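Local coordinates for uncharacterized protein (Helicobacter pylori, PDB 4O5J) that is the sialic acid-binding adhesin SabA, an outer membrane protein that probably attaches the bacterium to sialylated carbohydrates of its host through its extracellular domain, at residues Gln201-Met204 with Asp205-Asn209; Pro251-Gln254 with Gln255-Thr258. All blocks are in the same frame, centred on the assembly; numbering follows the deposited sequence.

Contact 1 of 2, residues Gln201-Met204 with Asp205-Asn209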
loop_
_atom_site.group_PDB
_atom_site.type_symbol
_atom_site.label_atom_id
_atom_site.label_comp_id
_atom_site.label_asym_id
_atom_site.label_seq_id
_atom_site.Cartn_x
_atom_site.Cartn_y
_atom_site.Cartn_z
ATOM N N GLN A 201 -5.159 11.987 -4.197
ATOM C CA GLN A 201 -4.211 12.825 -3.475
ATOM C C GLN A 201 -4.774 14.277 -3.351
ATOM O O GLN A 201 -4.755 14.892 -2.277
ATOM C CB GLN A 201 -2.860 12.784 -4.169
ATOM C CG GLN A 201 -1.813 13.682 -3.572
ATOM C CD GLN A 201 -1.238 13.043 -2.349
ATOM O OE1 GLN A 201 -0.563 12.006 -2.450
ATOM N NE2 GLN A 201 -1.506 13.628 -1.167
ATOM N N GLN A 202 -5.298 14.813 -4.458
ATOM C CA GLN A 202 -5.805 16.163 -4.419
ATOM C C GLN A 202 -7.013 16.296 -3.480
ATOM O O GLN A 202 -7.171 17.306 -2.795
ATOM C CB GLN A 202 -6.245 16.624 -5.834
ATOM C CG GLN A 202 -5.089 16.741 -6.835
ATOM C CD GLN A 202 -5.613 17.212 -8.194
ATOM O OE1 GLN A 202 -6.245 18.265 -8.334
ATOM N NE2 GLN A 202 -5.396 16.389 -9.179
ATOM N N LEU A 203 -7.917 15.332 -3.557
ATOM C CA LEU A 203 -9.094 15.337 -2.706
ATOM C C LEU A 203 -8.722 15.288 -1.204
ATOM O O LEU A 203 -9.122 16.182 -0.404
ATOM C CB LEU A 203 -10.034 14.210 -3.087
ATOM C CG LEU A 203 -11.286 14.032 -2.242
ATOM C CD1 LEU A 203 -12.092 15.348 -2.175
ATOM C CD2 LEU A 203 -12.136 12.874 -2.761
ATOM N N MET A 204 -7.940 14.286 -0.828
ATOM C CA MET A 204 -7.497 14.161 0.578
ATOM C C MET A 204 -6.715 15.394 1.007
ATOM O O MET A 204 -6.878 15.875 2.144
ATOM C CB MET A 204 -6.666 12.928 0.769
ATOM C CG MET A 204 -7.411 11.638 0.463
ATOM S SD MET A 204 -8.935 11.408 1.441
ATOM C CE MET A 204 -8.227 10.562 2.914
ATOM N N ASP A 205 -5.872 15.939 0.114
ATOM C CA ASP A 205 -5.093 17.161 0.472
ATOM C C ASP A 205 -6.044 18.319 0.747
ATOM O O ASP A 205 -5.852 19.076 1.703
ATOM C CB ASP A 205 -4.149 17.583 -0.618
ATOM C CG ASP A 205 -2.950 16.663 -0.725
ATOM O OD1 ASP A 205 -2.830 15.784 0.178
ATOM O OD2 ASP A 205 -2.129 16.764 -1.709
ATOM N N LEU A 206 -7.060 18.462 -0.096
ATOM C CA LEU A 206 -7.981 19.562 0.031
ATOM C C LEU A 206 -8.761 19.418 1.339
ATOM O O LEU A 206 -8.969 20.400 2.079
ATOM C CB LEU A 206 -8.931 19.615 -1.174
ATOM C CG LEU A 206 -9.901 20.795 -1.192
ATOM C CD1 LEU A 206 -9.128 22.105 -0.959
ATOM C CD2 LEU A 206 -10.646 20.841 -2.500
ATOM N N ILE A 207 -9.235 18.207 1.613
ATOM C CA ILE A 207 -9.931 17.958 2.873
ATOM C C ILE A 207 -9.052 18.283 4.096
ATOM O O ILE A 207 -9.489 18.972 5.058
ATOM C CB ILE A 207 -10.431 16.506 2.947
ATOM C CG1 ILE A 207 -11.507 16.274 1.843
ATOM C CG2 ILE A 207 -10.982 16.175 4.387
ATOM C CD1 ILE A 207 -12.009 14.861 1.725
ATOM N N ALA A 208 -7.797 17.822 4.055
ATOM C CA ALA A 208 -6.878 18.048 5.176
ATOM C C ALA A 208 -6.685 19.532 5.391
ATOM O O ALA A 208 -6.561 19.979 6.511
ATOM C CB ALA A 208 -5.540 17.368 4.928
ATOM N N ASN A 209 -6.647 20.311 4.320
ATOM C CA ASN A 209 -6.296 21.742 4.404
ATOM C C ASN A 209 -7.481 22.609 4.684
ATOM O O ASN A 209 -7.323 23.749 4.958
ATOM C CB ASN A 209 -5.658 22.221 3.119
ATOM C CG ASN A 209 -4.265 21.745 3.037
ATOM O OD1 ASN A 209 -3.477 22.091 3.903
ATOM N ND2 ASN A 209 -3.983 20.818 2.123
#

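Contact 2 of 2, residues Pro251-Gln254 with Gln255-Thr258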
loop_
_atom_site.group_PDB
_atom_site.type_symbol
_atom_site.label_atom_id
_atom_site.label_comp_id
_atom_site.label_asym_id
_atom_site.label_seq_id
_atom_site.Cartn_x
_atom_site.Cartn_y
_atom_site.Cartn_z
ATOM N N PRO A 251 0.664 8.502 -1.313
ATOM C CA PRO A 251 2.042 8.682 -1.768
ATOM C C PRO A 251 2.822 7.384 -1.716
ATOM O O PRO A 251 3.652 7.146 -2.589
ATOM C CB PRO A 251 2.649 9.673 -0.762
ATOM C CG PRO A 251 1.491 10.341 -0.133
ATOM C CD PRO A 251 0.374 9.332 -0.132
ATOM N N ILE A 252 2.541 6.538 -0.725
ATOM C CA ILE A 252 3.224 5.241 -0.645
ATOM C C ILE A 252 2.891 4.407 -1.879
ATOM O O ILE A 252 3.774 3.801 -2.503
ATOM C CB ILE A 252 2.835 4.447 0.625
ATOM C CG1 ILE A 252 3.404 5.129 1.856
ATOM C CG2 ILE A 252 3.331 3.023 0.553
ATOM C CD1 ILE A 252 2.893 4.506 3.198
ATOM N N LEU A 253 1.608 4.364 -2.230
ATOM C CA LEU A 253 1.167 3.607 -3.386
ATOM C C LEU A 253 1.756 4.237 -4.707
ATOM O O LEU A 253 2.228 3.520 -5.583
ATOM C CB LEU A 253 -0.333 3.578 -3.403
ATOM C CG LEU A 253 -0.965 2.447 -4.132
ATOM C CD1 LEU A 253 -0.257 1.148 -3.935
ATOM C CD2 LEU A 253 -2.355 2.346 -3.583
ATOM N N GLN A 254 1.783 5.575 -4.805
ATOM C CA GLN A 254 2.401 6.248 -5.964
ATOM C C GLN A 254 3.827 5.824 -6.093
ATOM O O GLN A 254 4.309 5.525 -7.200
ATOM C CB GLN A 254 2.338 7.763 -5.907
ATOM C CG GLN A 254 0.921 8.288 -6.003
ATOM C CD GLN A 254 0.772 9.772 -5.621
ATOM O OE1 GLN A 254 1.242 10.195 -4.542
ATOM N NE2 GLN A 254 0.118 10.577 -6.497
ATOM N N GLN A 255 4.494 5.718 -4.944
ATOM C CA GLN A 255 5.880 5.311 -4.935
ATOM C C GLN A 255 5.991 3.854 -5.427
ATOM O O GLN A 255 6.833 3.514 -6.271
ATOM C CB GLN A 255 6.434 5.514 -3.541
ATOM C CG GLN A 255 7.903 5.394 -3.484
ATOM C CD GLN A 255 8.533 6.360 -4.399
ATOM O OE1 GLN A 255 8.014 7.473 -4.505
ATOM N NE2 GLN A 255 9.649 5.962 -5.107
ATOM N N ALA A 256 5.089 3.009 -4.951
ATOM C CA ALA A 256 5.063 1.600 -5.347
ATOM C C ALA A 256 4.812 1.450 -6.874
ATOM O O ALA A 256 5.406 0.594 -7.534
ATOM C CB ALA A 256 3.974 0.877 -4.563
ATOM N N VAL A 257 3.901 2.262 -7.412
ATOM C CA VAL A 257 3.562 2.193 -8.826
ATOM C C VAL A 257 4.779 2.542 -9.697
ATOM O O VAL A 257 5.173 1.777 -10.604
ATOM C CB VAL A 257 2.402 3.126 -9.157
ATOM C CG1 VAL A 257 2.347 3.354 -10.666
ATOM C CG2 VAL A 257 1.087 2.576 -8.615
ATOM N N THR A 258 5.422 3.660 -9.393
ATOM C CA THR A 258 6.640 4.041 -10.085
ATOM C C THR A 258 7.660 2.923 -10.021
ATOM O O THR A 258 8.335 2.615 -11.005
ATOM C CB THR A 258 7.262 5.253 -9.413
ATOM O OG1 THR A 258 6.317 6.303 -9.459
ATOM C CG2 THR A 258 8.575 5.704 -10.145
#

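Contact 1 of 2, residues Gln201-Met204 with Asp205-Asn209
Gln-201 grips Asp-205 one turn further along the helix twice, through its backbone and through its side chain. Its carbonyl O takes the N-H of Asp-205 at 2.8 Å, while its side chain reaches forward along the same turn: CG stands anti to the backbone N (chi1 176°) and the chain then bends at chi2, which carries NE2 to the carboxylate. There NE2 gives a hydrogen bond to Asp-205 OD1 at 2.9 Å. The acceptor lies in the plane of the amide, but NE2 meets OD1 on its syn side and somewhat out of the carboxylate plane, the two flat groups being turned 41° against each other. A weak bond from NE2 to Asp-205 OD2 at 3.2 Å makes the grip lopsidedly forked, and a long, weak ion pair with Lys-247 of helix 241-268 adds a positive charge near OD1.

Gln-202 enters through its backbone, its O accepting from Leu-206 N at 2.9 Å. Both residues lie on the side of helix 193-209 that faces helix 146-163, in the helical part of the adhesion domain, where this helix is packed among helices 82-101, 146-163 and 241-268.

Leu-203 adds an apolar i to i+4 contact: its CD1 comes within 3.9 Å of Ile-207 CD1, the two branched chains crossing at a slant. Both touch Trp-98 of helix 82-101. Their backbones are joined as well, Ile-207 N to Leu-203 O, with an N-H...O angle of 171°.

Met-204 bends at chi2 and chi3 and reaches Val-94 and Phe-243 on two neighbouring helices, and, separately, its carbonyl O accepts from Ala-208 N at 2.9 Å.

Contact 2 of 2, residues Pro251-Gln254 with Gln255-Thr258
Thr-258 and Gln-254 are joined twice at one carbonyl oxygen. From its CB, 3.7 Å from Gln-254 O, the threonine side chain divides. The hydroxyl branch stands beside the backbone N and anti to the carbonyl carbon (chi1 -59°), a setting that turns OG1 back along the helix. OG1 gives a hydrogen bond to Gln-254 O at 3.1 Å, and Thr-258 N gives another to the same atom, its N-H...O angle almost straight at 179°. The two donors come from opposite faces of the carbonyl plane, with OG1 the more tilted at 31°, so the oxygen is held between them. The methyl branch, CG2, takes the position anti to the backbone N.

The turn before is tied by the same i to i+4 ladder. Pro-251 lacks an N-H, and the helix is kinked where its N makes no bond to the preceding turn; its O nonetheless accepts from Gln-255 N at 2.9 Å, and Ile-252 O accepts from Ala-256 N. Leu-253 O receives Val-257 N at 2.8 Å, while CG2 of Val-257, standing beside its own backbone N, lies against that oxygen at 3.4 Å.

Apolar contact within this stretch is slight. CD1 of Leu-253 approaches CB of Ala-256 only to 4.3 Å, and the leucine also packs on Ala-86, Val-87 and Val-90 of helix 82-101 and on Ile-304 of helix 281-309. Val-257 packs on Leu-197 and Ile-83, whereas the threonine is on the exposed side. The whole is an amphipathic helix within a helical bundle, and the hydroxyl bonded to the carbonyl four residues earlier is a common way for threonine to sit inside a helix.

Contacts 1 and 2 are short stretches of two neighbouring helices, 193-209 and 241-268, with centres about 17 Å apart. They meet directly at Gln-201, whose side chain packs on Pro-251 and Gln-254. Helix 82-101 is shared, taking buried side chains from both; helix 146-163 packs against contact 1 and helix 281-309 against contact 2. Each has three buried residues, but contact 2 lies nearer the centre of the chain and yet has exposed residues on its outer side. Their polar additions differ accordingly: a partly exposed amide-carboxylate pair in contact 1, against a hydroxyl returning to the backbone in contact 2.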